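Local coordinates for putative citrate lyase (Ralstonia eutropha, PDB 3QQW), which probably acts as a magnesium-dependent lyase of the HpcH/HpaI aldolase/citrate lyase family, perhaps cleaving (S)-citramalyl-CoA, at residues C[37-42]-C[72-77]; C[153-158]-C[182-187]; C[196-201]-C[222-227]. All coordinates share one frame; numbering follows the deposited sequence.

Contact 1: C[37-42]-C[72-77]; sequences KAMDLQ and ARMIAS
The selenomethionine M39 reaches from helix 32-45 to helix 64-76, and nearly all of the contact with M74 and I75 is made by its outer end. Its CB leaves the backbone in the direction of 72-77, and CG lies anti to the carbonyl carbon (chi1 -77°). Beyond CG the chain is extended, which places SE and CE against 72-77; the CA atoms of M39 and I75 are 9.2 Å apart. CB and CG stay short of 72-77. SE is the first atom to arrive, 3.8 Å from M74 O, and the methyl CE goes further, to 3.3 Å from that same M74 O. CE also rests against the peptide beyond it, 3.9 Å from I75 N, and makes apolar contacts with M74 CB at 4.2 Å and I75 CG1 at 4.3 Å. The carbonyl it meets is already engaged near the helix end, because S77 OG donates to M74 O at 2.7 Å; the methyl packs against an oxygen that already accepts a hydrogen bond. M74, bent at its second and third torsions, touches E32 and I35 of helix 32-45, while I75 reaches A85 and C53 of the strands. This is buried helix-to-helix packing in the outer layer of a TIM barrel, where the helices that follow successive strands, here 25-29 and 49-54, lie side by side around the sheet.

Contact 2: C[153-158]-C[182-187]; sequences ETHGAL and SGHHGA
H155 engages G183 and H184 through two adjacent atoms of its imidazole. NE2 donates to G183 O at 2.7 Å with an N-H...O angle of 157°. The acceptor lies close to the plane of the H155 ring, but the nitrogen stands well above the plane of the G183 carbonyl, so the bond is short without following a lone pair. Next to NE2, CE1 sits 3.3 Å above one face of the H184 ring, displaced toward its rim. With centroids 4.4 Å apart and planes at 58°, the two histidines form an edge-to-face pair, and the bond to G183 O limits rotation of the H155 ring.

The next shell holds both rings in place. H184 ND1 is hydrogen-bonded to F180 O, and the F180 ring meets that of H184 edge to face. H155 opens a helix whose N-cap is T154: A157 N donates to T154 OG1 at 3.0 Å. H184 begins a type I' turn, closed by A187 N to H184 O at 2.9 Å; R244 of the second subunit binds G186 O and A187 O, and F19 of that subunit stacks on H185. The contact thus joins the start of helix 155-159, just after strand 148-152 and the predicted magnesium ligand E153, to the loop leaving helix 177-182, with L158 and H184 both resting on helix 202-217.

Contact 3: C[196-201]-C[222-227]; sequences PGQFEH and PAHNVC
The F199 and H224 rings lie nearly parallel, with planes 11° apart, yet they are slid so far that they barely overlap: their centroids are 5.3 Å apart, and the closest approach is F199 CE1 to H224 NE2 at 3.4 Å. One face of F199 carries CD of its neighbour Q198 near the rim. One face of H224 likewise carries N225 OD1, 3.2 Å above the plane, and the F249 ring also meets H224 edge to face. The one hydrogen bond across the two segments is N225 ND2 to Q198 OE1, 3.0 Å long and almost straight at 170°. The acceptor lies in the N225 amide plane, whereas the donor is tilted out of the Q198 carbonyl plane. N225 holds CG between its backbone N and carbonyl carbon (chi1 44°), which brings OD1 over the H224 ring. Further out, Q198 NE2 bonds S195 OG, and K208 NZ of helix 202-217 binds both H224 NE2 and Q198 O. A polar and aromatic cluster at the end of strand 221-224 fits the C-terminal mouth of a TIM barrel, the usual place of the active site; the N225 side chain is about 8 Å from that of E153, a predicted substrate and magnesium ligand.

In the fold
All three contacts belong to one eight-stranded TIM barrel, but in different places. Contact 1 lies across the chain's centre from the other two, its centre 33 Å from that of contact 2 and 28 Å from that of contact 3; it is a buried meeting of two helices without hydrogen bonds between its segments, a methyl against a carbonyl and apolar side chains. Contact 3 is also buried, yet polar and aromatic, and joins a loop to a strand end. Contact 2 is only partly buried, built on histidines, and borders another subunit. Contacts 2 and 3 are close, with nearest atoms about 4 Å apart; both draw on the connection between helices 177-182 and 202-217, and both pack against helix 202-217 near the predicted metal site.

Contact 1: C[37-42]-C[72-77]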
ATOM      1  N   LYS C  37      20.709 -32.253 -15.897  1.00 39.27           N
ATOM      2  CA  LYS C  37      20.608 -31.467 -17.139  1.00 39.97           C
ATOM      3  C   LYS C  37      20.742 -29.945 -16.885  1.00 43.43           C
ATOM      4  O   LYS C  37      21.462 -29.266 -17.624  1.00 43.01           O
ATOM      5  CB  LYS C  37      19.286 -31.757 -17.848  1.00 43.52           C
ATOM      6  CG  LYS C  37      19.277 -33.065 -18.643  1.00 62.50           C
ATOM      7  CD  LYS C  37      17.946 -33.185 -19.377  1.00 78.27           C
ATOM      8  CE  LYS C  37      17.756 -34.462 -20.146  1.00 94.51           C
ATOM      9  NZ  LYS C  37      16.324 -34.647 -20.525  1.00103.54           N
ATOM     10  N   ALA C  38      20.096 -29.426 -15.808  1.00 38.72           N
ATOM     11  CA  ALA C  38      20.138 -28.021 -15.408  1.00 36.81           C
ATOM     12  C   ALA C  38      21.555 -27.642 -14.959  1.00 41.83           C
ATOM     13  O   ALA C  38      22.059 -26.581 -15.350  1.00 44.00           O
ATOM     14  CB  ALA C  38      19.138 -27.763 -14.304  1.00 36.73           C
HETATM   15  N   MSE C  39      22.238 -28.547 -14.219  1.00 35.95           N
HETATM   16  CA  MSE C  39      23.628 -28.338 -13.780  1.00 33.40           C
HETATM   17  C   MSE C  39      24.531 -28.298 -14.970  1.00 40.07           C
HETATM   18  O   MSE C  39      25.402 -27.440 -15.017  1.00 42.96           O
HETATM   19  CB  MSE C  39      24.084 -29.410 -12.803  1.00 33.39           C
HETATM   20  CG  MSE C  39      23.537 -29.204 -11.408  1.00 36.31           C
HETATM   21 SE   MSE C  39      23.914 -30.773 -10.341  0.75 41.94          SE
HETATM   22  CE  MSE C  39      23.131 -30.116  -8.608  1.00 39.08           C
ATOM     23  N   ASP C  40      24.301 -29.185 -15.955  1.00 37.29           N
ATOM     24  CA  ASP C  40      25.060 -29.226 -17.230  1.00 38.28           C
ATOM     25  C   ASP C  40      24.806 -27.976 -18.073  1.00 41.88           C
ATOM     26  O   ASP C  40      25.699 -27.531 -18.773  1.00 42.81           O
ATOM     27  CB  ASP C  40      24.694 -30.465 -18.068  1.00 39.93           C
ATOM     28  CG  ASP C  40      25.041 -31.794 -17.443  1.00 47.70           C
ATOM     29  OD1 ASP C  40      25.774 -31.805 -16.407  1.00 44.39           O
ATOM     30  OD2 ASP C  40      24.581 -32.830 -17.970  1.00 55.82           O
ATOM     31  N   LEU C  41      23.579 -27.420 -18.005  1.00 37.54           N
ATOM     32  CA  LEU C  41      23.204 -26.234 -18.748  1.00 37.47           C
ATOM     33  C   LEU C  41      23.904 -25.006 -18.140  1.00 44.21           C
ATOM     34  O   LEU C  41      24.237 -24.083 -18.890  1.00 44.71           O
ATOM     35  CB  LEU C  41      21.682 -26.106 -18.757  1.00 37.39           C
ATOM     36  CG  LEU C  41      21.068 -25.117 -19.737  1.00 42.66           C
ATOM     37  CD1 LEU C  41      21.344 -25.516 -21.179  1.00 44.02           C
ATOM     38  CD2 LEU C  41      19.585 -24.929 -19.453  1.00 41.95           C
ATOM     39  N   GLN C  42      24.212 -25.033 -16.789  1.00 39.38           N
ATOM     40  CA  GLN C  42      24.987 -23.982 -16.118  1.00 37.29           C
ATOM     41  C   GLN C  42      26.424 -23.995 -16.645  1.00 40.48           C
ATOM     42  O   GLN C  42      27.069 -22.952 -16.716  1.00 37.67           O
ATOM     43  CB  GLN C  42      24.995 -24.169 -14.605  1.00 37.30           C
ATOM     44  CG  GLN C  42      23.692 -23.798 -13.919  1.00 42.23           C
ATOM     45  CD  GLN C  42      23.735 -23.987 -12.415  1.00 48.74           C
ATOM     46  OE1 GLN C  42      24.061 -25.066 -11.879  1.00 35.46           O
ATOM     47  NE2 GLN C  42      23.268 -22.971 -11.707  1.00 40.65           N
ATOM     48  N   ALA C  72      20.579 -33.827  -2.042  1.00 34.22           N
ATOM     49  CA  ALA C  72      21.849 -33.640  -1.342  1.00 33.79           C
ATOM     50  C   ALA C  72      23.016 -34.228  -2.127  1.00 39.89           C
ATOM     51  O   ALA C  72      24.020 -33.551  -2.310  1.00 40.15           O
ATOM     52  CB  ALA C  72      21.782 -34.281   0.043  1.00 35.09           C
ATOM     53  N   ARG C  73      22.857 -35.467  -2.633  1.00 37.48           N
ATOM     54  CA  ARG C  73      23.858 -36.170  -3.425  1.00 37.19           C
ATOM     55  C   ARG C  73      24.194 -35.388  -4.711  1.00 39.98           C
ATOM     56  O   ARG C  73      25.359 -35.224  -5.029  1.00 39.05           O
ATOM     57  CB  ARG C  73      23.386 -37.612  -3.746  1.00 36.58           C
ATOM     58  CG  ARG C  73      24.343 -38.369  -4.674  1.00 44.51           C
ATOM     59  CD  ARG C  73      24.009 -39.833  -4.924  1.00 46.70           C
ATOM     60  NE  ARG C  73      22.596 -40.084  -5.225  1.00 48.89           N
ATOM     61  CZ  ARG C  73      22.018 -39.934  -6.418  1.00 55.33           C
ATOM     62  NH1 ARG C  73      22.721 -39.491  -7.458  1.00 44.30           N
ATOM     63  NH2 ARG C  73      20.725 -40.191  -6.571  1.00 34.50           N
HETATM   64  N   MSE C  74      23.182 -34.905  -5.428  1.00 35.97           N
HETATM   65  CA  MSE C  74      23.331 -34.148  -6.668  1.00 33.00           C
HETATM   66  C   MSE C  74      24.065 -32.841  -6.411  1.00 40.05           C
HETATM   67  O   MSE C  74      24.971 -32.505  -7.161  1.00 42.32           O
HETATM   68  CB  MSE C  74      21.939 -33.879  -7.300  1.00 32.82           C
HETATM   69  CG  MSE C  74      21.322 -35.147  -7.899  1.00 37.94           C
HETATM   70 SE   MSE C  74      22.465 -36.029  -9.227  0.75 44.42          SE
HETATM   71  CE  MSE C  74      22.185 -34.872 -10.694  1.00 40.61           C
ATOM     72  N   ILE C  75      23.692 -32.116  -5.335  1.00 36.29           N
ATOM     73  CA  ILE C  75      24.293 -30.826  -4.974  1.00 34.27           C
ATOM     74  C   ILE C  75      25.786 -31.042  -4.557  1.00 37.51           C
ATOM     75  O   ILE C  75      26.634 -30.240  -4.920  1.00 36.39           O
ATOM     76  CB  ILE C  75      23.436 -30.078  -3.893  1.00 34.84           C
ATOM     77  CG1 ILE C  75      22.088 -29.609  -4.503  1.00 33.93           C
ATOM     78  CG2 ILE C  75      24.188 -28.886  -3.289  1.00 33.80           C
ATOM     79  CD1 ILE C  75      21.106 -28.918  -3.527  1.00 39.90           C
ATOM     80  N   ALA C  76      26.083 -32.123  -3.840  1.00 33.90           N
ATOM     81  CA  ALA C  76      27.436 -32.448  -3.390  1.00 34.21           C
ATOM     82  C   ALA C  76      28.325 -32.951  -4.522  1.00 41.83           C
ATOM     83  O   ALA C  76      29.541 -32.852  -4.414  1.00 44.37           O
ATOM     84  CB  ALA C  76      27.377 -33.513  -2.297  1.00 34.41           C
ATOM     85  N   SER C  77      27.731 -33.514  -5.581  1.00 38.06           N
ATOM     86  CA  SER C  77      28.452 -34.175  -6.669  1.00 38.38           C
ATOM     87  C   SER C  77      29.286 -33.234  -7.521  1.00 44.04           C
ATOM     88  O   SER C  77      29.058 -32.030  -7.533  1.00 44.05           O
ATOM     89  CB  SER C  77      27.491 -34.956  -7.564  1.00 38.28           C
ATOM     90  OG  SER C  77      26.744 -34.076  -8.383  1.00 42.55           O
TER

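Contact 2: C[153-158]-C[182-187]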
ATOM      1  N   GLU C 153       3.693 -16.001  -0.321  1.00 39.69           N
ATOM      2  CA  GLU C 153       2.591 -16.561  -1.106  1.00 39.60           C
ATOM      3  C   GLU C 153       1.343 -16.852  -0.261  1.00 44.67           C
ATOM      4  O   GLU C 153       0.480 -17.638  -0.670  1.00 45.37           O
ATOM      5  CB  GLU C 153       3.053 -17.823  -1.845  1.00 40.39           C
ATOM      6  CG  GLU C 153       3.614 -18.944  -0.990  1.00 46.28           C
ATOM      7  CD  GLU C 153       4.293 -20.049  -1.783  1.00 57.41           C
ATOM      8  OE1 GLU C 153       4.152 -20.070  -3.024  1.00 67.13           O
ATOM      9  OE2 GLU C 153       4.980 -20.891  -1.164  1.00 55.28           O
ATOM     10  N   THR C 154       1.261 -16.233   0.921  1.00 39.58           N
ATOM     11  CA  THR C 154       0.120 -16.377   1.818  1.00 39.56           C
ATOM     12  C   THR C 154      -0.287 -15.013   2.324  1.00 43.39           C
ATOM     13  O   THR C 154       0.496 -14.068   2.226  1.00 43.66           O
ATOM     14  CB  THR C 154       0.425 -17.327   2.980  1.00 44.16           C
ATOM     15  OG1 THR C 154       1.383 -16.739   3.843  1.00 46.56           O
ATOM     16  CG2 THR C 154       0.861 -18.702   2.527  1.00 42.29           C
ATOM     17  N   HIS C 155      -1.494 -14.905   2.894  1.00 41.30           N
ATOM     18  CA  HIS C 155      -1.983 -13.663   3.491  1.00 39.66           C
ATOM     19  C   HIS C 155      -1.073 -13.253   4.640  1.00 43.91           C
ATOM     20  O   HIS C 155      -0.634 -12.106   4.691  1.00 44.43           O
ATOM     21  CB  HIS C 155      -3.414 -13.809   3.994  1.00 40.57           C
ATOM     22  CG  HIS C 155      -4.430 -14.022   2.931  1.00 43.79           C
ATOM     23  ND1 HIS C 155      -4.736 -13.034   2.023  1.00 45.22           N
ATOM     24  CD2 HIS C 155      -5.234 -15.091   2.708  1.00 45.65           C
ATOM     25  CE1 HIS C 155      -5.685 -13.547   1.251  1.00 45.55           C
ATOM     26  NE2 HIS C 155      -6.010 -14.786   1.627  1.00 46.18           N
ATOM     27  N   GLY C 156      -0.763 -14.198   5.524  1.00 40.95           N
ATOM     28  CA  GLY C 156       0.098 -13.953   6.682  1.00 40.25           C
ATOM     29  C   GLY C 156       1.517 -13.542   6.335  1.00 42.56           C
ATOM     30  O   GLY C 156       2.060 -12.624   6.950  1.00 43.68           O
ATOM     31  N   ALA C 157       2.129 -14.202   5.338  1.00 35.22           N
ATOM     32  CA  ALA C 157       3.482 -13.837   4.928  1.00 33.76           C
ATOM     33  C   ALA C 157       3.491 -12.452   4.252  1.00 40.62           C
ATOM     34  O   ALA C 157       4.467 -11.714   4.397  1.00 40.96           O
ATOM     35  CB  ALA C 157       4.070 -14.881   4.005  1.00 33.30           C
ATOM     36  N   LEU C 158       2.408 -12.083   3.535  1.00 37.59           N
ATOM     37  CA  LEU C 158       2.335 -10.753   2.936  1.00 37.38           C
ATOM     38  C   LEU C 158       2.126  -9.715   4.036  1.00 41.57           C
ATOM     39  O   LEU C 158       2.831  -8.719   4.069  1.00 43.10           O
ATOM     40  CB  LEU C 158       1.238 -10.643   1.850  1.00 36.59           C
ATOM     41  CG  LEU C 158       1.086  -9.252   1.201  1.00 38.54           C
ATOM     42  CD1 LEU C 158       2.360  -8.831   0.413  1.00 37.20           C
ATOM     43  CD2 LEU C 158      -0.176  -9.178   0.354  1.00 37.38           C
ATOM     44  N   SER C 182      -4.750 -18.666  -4.679  1.00 48.75           N
ATOM     45  CA  SER C 182      -5.555 -19.789  -4.150  1.00 49.16           C
ATOM     46  C   SER C 182      -6.106 -19.516  -2.717  1.00 54.31           C
ATOM     47  O   SER C 182      -7.172 -20.018  -2.360  1.00 56.22           O
ATOM     48  CB  SER C 182      -4.762 -21.093  -4.184  1.00 49.10           C
ATOM     49  OG  SER C 182      -3.923 -21.223  -3.050  1.00 62.40           O
ATOM     50  N   GLY C 183      -5.411 -18.690  -1.938  1.00 50.10           N
ATOM     51  CA  GLY C 183      -5.861 -18.321  -0.600  1.00 49.42           C
ATOM     52  C   GLY C 183      -6.913 -17.229  -0.566  1.00 52.39           C
ATOM     53  O   GLY C 183      -7.356 -16.852   0.519  1.00 53.82           O
ATOM     54  N   HIS C 184      -7.346 -16.722  -1.739  1.00 47.78           N
ATOM     55  CA  HIS C 184      -8.313 -15.611  -1.805  1.00 48.23           C
ATOM     56  C   HIS C 184      -9.784 -16.038  -1.984  1.00 57.95           C
ATOM     57  O   HIS C 184     -10.609 -15.192  -2.336  1.00 58.03           O
ATOM     58  CB  HIS C 184      -7.911 -14.604  -2.897  1.00 47.22           C
ATOM     59  CG  HIS C 184      -6.794 -13.709  -2.457  1.00 47.90           C
ATOM     60  ND1 HIS C 184      -5.480 -14.147  -2.443  1.00 47.08           N
ATOM     61  CD2 HIS C 184      -6.837 -12.442  -1.989  1.00 48.11           C
ATOM     62  CE1 HIS C 184      -4.777 -13.141  -1.977  1.00 45.36           C
ATOM     63  NE2 HIS C 184      -5.549 -12.088  -1.701  1.00 46.24           N
ATOM     64  N   HIS C 185     -10.130 -17.312  -1.671  1.00 60.56           N
ATOM     65  CA  HIS C 185     -11.505 -17.853  -1.710  1.00 65.36           C
ATOM     66  C   HIS C 185     -12.224 -17.521  -3.051  1.00 69.40           C
ATOM     67  O   HIS C 185     -13.393 -17.114  -3.065  1.00 70.08           O
ATOM     68  CB  HIS C 185     -12.339 -17.305  -0.519  1.00 69.05           C
ATOM     69  CG  HIS C 185     -11.642 -17.311   0.816  1.00 73.43           C
ATOM     70  ND1 HIS C 185     -11.768 -18.380   1.689  1.00 77.36           N
ATOM     71  CD2 HIS C 185     -10.880 -16.351   1.407  1.00 74.04           C
ATOM     72  CE1 HIS C 185     -11.065 -18.049   2.762  1.00 75.84           C
ATOM     73  NE2 HIS C 185     -10.518 -16.836   2.640  1.00 74.26           N
ATOM     74  N   GLY C 186     -11.489 -17.643  -4.151  1.00 65.06           N
ATOM     75  CA  GLY C 186     -11.986 -17.341  -5.488  1.00 64.95           C
ATOM     76  C   GLY C 186     -12.211 -15.877  -5.830  1.00 65.61           C
ATOM     77  O   GLY C 186     -12.786 -15.607  -6.885  1.00 65.98           O
ATOM     78  N   ALA C 187     -11.767 -14.915  -4.974  1.00 58.88           N
ATOM     79  CA  ALA C 187     -11.991 -13.478  -5.225  1.00 58.08           C
ATOM     80  C   ALA C 187     -11.085 -12.933  -6.316  1.00 60.89           C
ATOM     81  O   ALA C 187     -11.389 -11.896  -6.921  1.00 58.78           O
ATOM     82  CB  ALA C 187     -11.803 -12.677  -3.958  1.00 57.51           C
TER

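Contact 3: C[196-201]-C[222-227]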
ATOM      1  N   PRO C 196      -1.974  -9.892 -18.915  1.00 55.31           N
ATOM      2  CA  PRO C 196      -1.478  -8.745 -18.125  1.00 53.27           C
ATOM      3  C   PRO C 196      -2.086  -8.596 -16.700  1.00 55.58           C
ATOM      4  O   PRO C 196      -1.643  -7.729 -15.941  1.00 54.06           O
ATOM      5  CB  PRO C 196      -1.868  -7.550 -19.014  1.00 56.19           C
ATOM      6  CG  PRO C 196      -3.133  -7.979 -19.681  1.00 61.31           C
ATOM      7  CD  PRO C 196      -3.077  -9.485 -19.812  1.00 57.37           C
ATOM      8  N   GLY C 197      -3.071  -9.425 -16.346  1.00 51.48           N
ATOM      9  CA  GLY C 197      -3.755  -9.377 -15.052  1.00 50.33           C
ATOM     10  C   GLY C 197      -2.886  -9.486 -13.812  1.00 53.96           C
ATOM     11  O   GLY C 197      -3.151  -8.822 -12.803  1.00 55.92           O
ATOM     12  N   GLN C 198      -1.840 -10.309 -13.867  1.00 46.46           N
ATOM     13  CA  GLN C 198      -0.923 -10.516 -12.739  1.00 42.96           C
ATOM     14  C   GLN C 198      -0.075  -9.272 -12.453  1.00 43.37           C
ATOM     15  O   GLN C 198       0.567  -9.195 -11.394  1.00 39.29           O
ATOM     16  CB  GLN C 198      -0.029 -11.731 -12.981  1.00 43.50           C
ATOM     17  CG  GLN C 198       0.800 -11.679 -14.267  1.00 37.35           C
ATOM     18  CD  GLN C 198       2.126 -12.371 -14.047  1.00 50.11           C
ATOM     19  OE1 GLN C 198       2.631 -12.503 -12.916  1.00 39.33           O
ATOM     20  NE2 GLN C 198       2.709 -12.850 -15.112  1.00 40.08           N
ATOM     21  N   PHE C 199      -0.117  -8.285 -13.377  1.00 39.75           N
ATOM     22  CA  PHE C 199       0.599  -7.021 -13.253  1.00 38.42           C
ATOM     23  C   PHE C 199      -0.362  -5.851 -13.069  1.00 45.32           C
ATOM     24  O   PHE C 199       0.095  -4.705 -12.962  1.00 45.72           O
ATOM     25  CB  PHE C 199       1.448  -6.791 -14.509  1.00 40.63           C
ATOM     26  CG  PHE C 199       2.572  -7.776 -14.717  1.00 41.81           C
ATOM     27  CD1 PHE C 199       3.639  -7.846 -13.818  1.00 43.17           C
ATOM     28  CD2 PHE C 199       2.623  -8.567 -15.862  1.00 43.04           C
ATOM     29  CE1 PHE C 199       4.695  -8.747 -14.033  1.00 43.39           C
ATOM     30  CE2 PHE C 199       3.690  -9.446 -16.078  1.00 44.57           C
ATOM     31  CZ  PHE C 199       4.706  -9.544 -15.163  1.00 40.70           C
ATOM     32  N   GLU C 200      -1.689  -6.126 -13.054  1.00 44.90           N
ATOM     33  CA  GLU C 200      -2.726  -5.092 -13.054  1.00 47.23           C
ATOM     34  C   GLU C 200      -3.838  -5.258 -12.003  1.00 52.45           C
ATOM     35  O   GLU C 200      -4.398  -4.240 -11.585  1.00 54.58           O
ATOM     36  CB  GLU C 200      -3.359  -4.988 -14.442  1.00 50.63           C
ATOM     37  CG  GLU C 200      -2.395  -4.384 -15.456  1.00 63.42           C
ATOM     38  CD  GLU C 200      -2.697  -4.619 -16.923  1.00 82.48           C
ATOM     39  OE1 GLU C 200      -3.832  -5.034 -17.254  1.00 80.89           O
ATOM     40  OE2 GLU C 200      -1.795  -4.357 -17.749  1.00 75.36           O
ATOM     41  N   HIS C 201      -4.166  -6.495 -11.580  1.00 46.80           N
ATOM     42  CA  HIS C 201      -5.183  -6.716 -10.541  1.00 45.52           C
ATOM     43  C   HIS C 201      -4.705  -6.021  -9.259  1.00 46.73           C
ATOM     44  O   HIS C 201      -3.564  -6.227  -8.838  1.00 45.73           O
ATOM     45  CB  HIS C 201      -5.436  -8.219 -10.318  1.00 45.77           C
ATOM     46  CG  HIS C 201      -6.574  -8.519  -9.393  1.00 49.34           C
ATOM     47  ND1 HIS C 201      -6.448  -8.408  -8.008  1.00 49.97           N
ATOM     48  CD2 HIS C 201      -7.833  -8.911  -9.684  1.00 53.20           C
ATOM     49  CE1 HIS C 201      -7.633  -8.733  -7.510  1.00 50.56           C
ATOM     50  NE2 HIS C 201      -8.500  -9.040  -8.477  1.00 53.08           N
ATOM     51  N   PRO C 222      14.295  -9.050  -4.691  1.00 36.09           N
ATOM     52  CA  PRO C 222      12.911  -9.516  -4.905  1.00 35.02           C
ATOM     53  C   PRO C 222      12.852 -10.371  -6.183  1.00 38.49           C
ATOM     54  O   PRO C 222      13.335  -9.941  -7.223  1.00 37.36           O
ATOM     55  CB  PRO C 222      12.109  -8.213  -5.012  1.00 37.31           C
ATOM     56  CG  PRO C 222      13.154  -7.121  -5.323  1.00 42.31           C
ATOM     57  CD  PRO C 222      14.525  -7.737  -5.324  1.00 37.55           C
ATOM     58  N   ALA C 223      12.293 -11.601  -6.096  1.00 36.48           N
ATOM     59  CA  ALA C 223      12.192 -12.493  -7.245  1.00 35.93           C
ATOM     60  C   ALA C 223      10.751 -12.706  -7.672  1.00 39.47           C
ATOM     61  O   ALA C 223       9.830 -12.801  -6.846  1.00 39.33           O
ATOM     62  CB  ALA C 223      12.859 -13.816  -6.962  1.00 36.45           C
ATOM     63  N   HIS C 224      10.562 -12.692  -9.006  1.00 35.05           N
ATOM     64  CA  HIS C 224       9.257 -12.810  -9.630  1.00 34.56           C
ATOM     65  C   HIS C 224       8.903 -14.263  -9.926  1.00 39.70           C
ATOM     66  O   HIS C 224       9.782 -15.082 -10.138  1.00 39.09           O
ATOM     67  CB  HIS C 224       9.232 -11.973 -10.909  1.00 35.38           C
ATOM     68  CG  HIS C 224       7.847 -11.718 -11.435  1.00 38.55           C
ATOM     69  ND1 HIS C 224       7.406 -12.292 -12.610  1.00 40.54           N
ATOM     70  CD2 HIS C 224       6.852 -10.950 -10.926  1.00 39.22           C
ATOM     71  CE1 HIS C 224       6.156 -11.886 -12.758  1.00 40.30           C
ATOM     72  NE2 HIS C 224       5.781 -11.077 -11.775  1.00 39.64           N
ATOM     73  N   ASN C 225       7.598 -14.576  -9.917  1.00 39.30           N
ATOM     74  CA  ASN C 225       7.006 -15.883 -10.257  1.00 39.88           C
ATOM     75  C   ASN C 225       7.277 -16.202 -11.740  1.00 42.94           C
ATOM     76  O   ASN C 225       7.618 -15.305 -12.508  1.00 41.31           O
ATOM     77  CB  ASN C 225       5.492 -15.878  -9.971  1.00 39.93           C
ATOM     78  CG  ASN C 225       4.816 -14.618 -10.460  1.00 49.83           C
ATOM     79  OD1 ASN C 225       4.989 -13.543  -9.886  1.00 44.12           O
ATOM     80  ND2 ASN C 225       4.067 -14.711 -11.545  1.00 36.84           N
ATOM     81  N   VAL C 226       7.121 -17.474 -12.128  1.00 40.11           N
ATOM     82  CA  VAL C 226       7.359 -17.970 -13.488  1.00 40.82           C
ATOM     83  C   VAL C 226       6.407 -17.359 -14.521  1.00 49.17           C
ATOM     84  O   VAL C 226       5.327 -16.833 -14.198  1.00 50.18           O
ATOM     85  CB  VAL C 226       7.224 -19.527 -13.536  1.00 44.54           C
ATOM     86  CG1 VAL C 226       8.267 -20.221 -12.649  1.00 42.81           C
ATOM     87  CG2 VAL C 226       5.813 -19.979 -13.155  1.00 44.38           C
ATOM     88  N   CYS C 227       6.793 -17.499 -15.783  1.00 47.91           N
ATOM     89  CA  CYS C 227       5.922 -17.213 -16.905  1.00 49.00           C
ATOM     90  C   CYS C 227       5.281 -18.558 -17.246  1.00 54.86           C
ATOM     91  O   CYS C 227       5.974 -19.583 -17.259  1.00 53.70           O
ATOM     92  CB  CYS C 227       6.680 -16.611 -18.084  1.00 50.19           C
ATOM     93  SG  CYS C 227       5.636 -16.316 -19.545  1.00 56.92           S
TER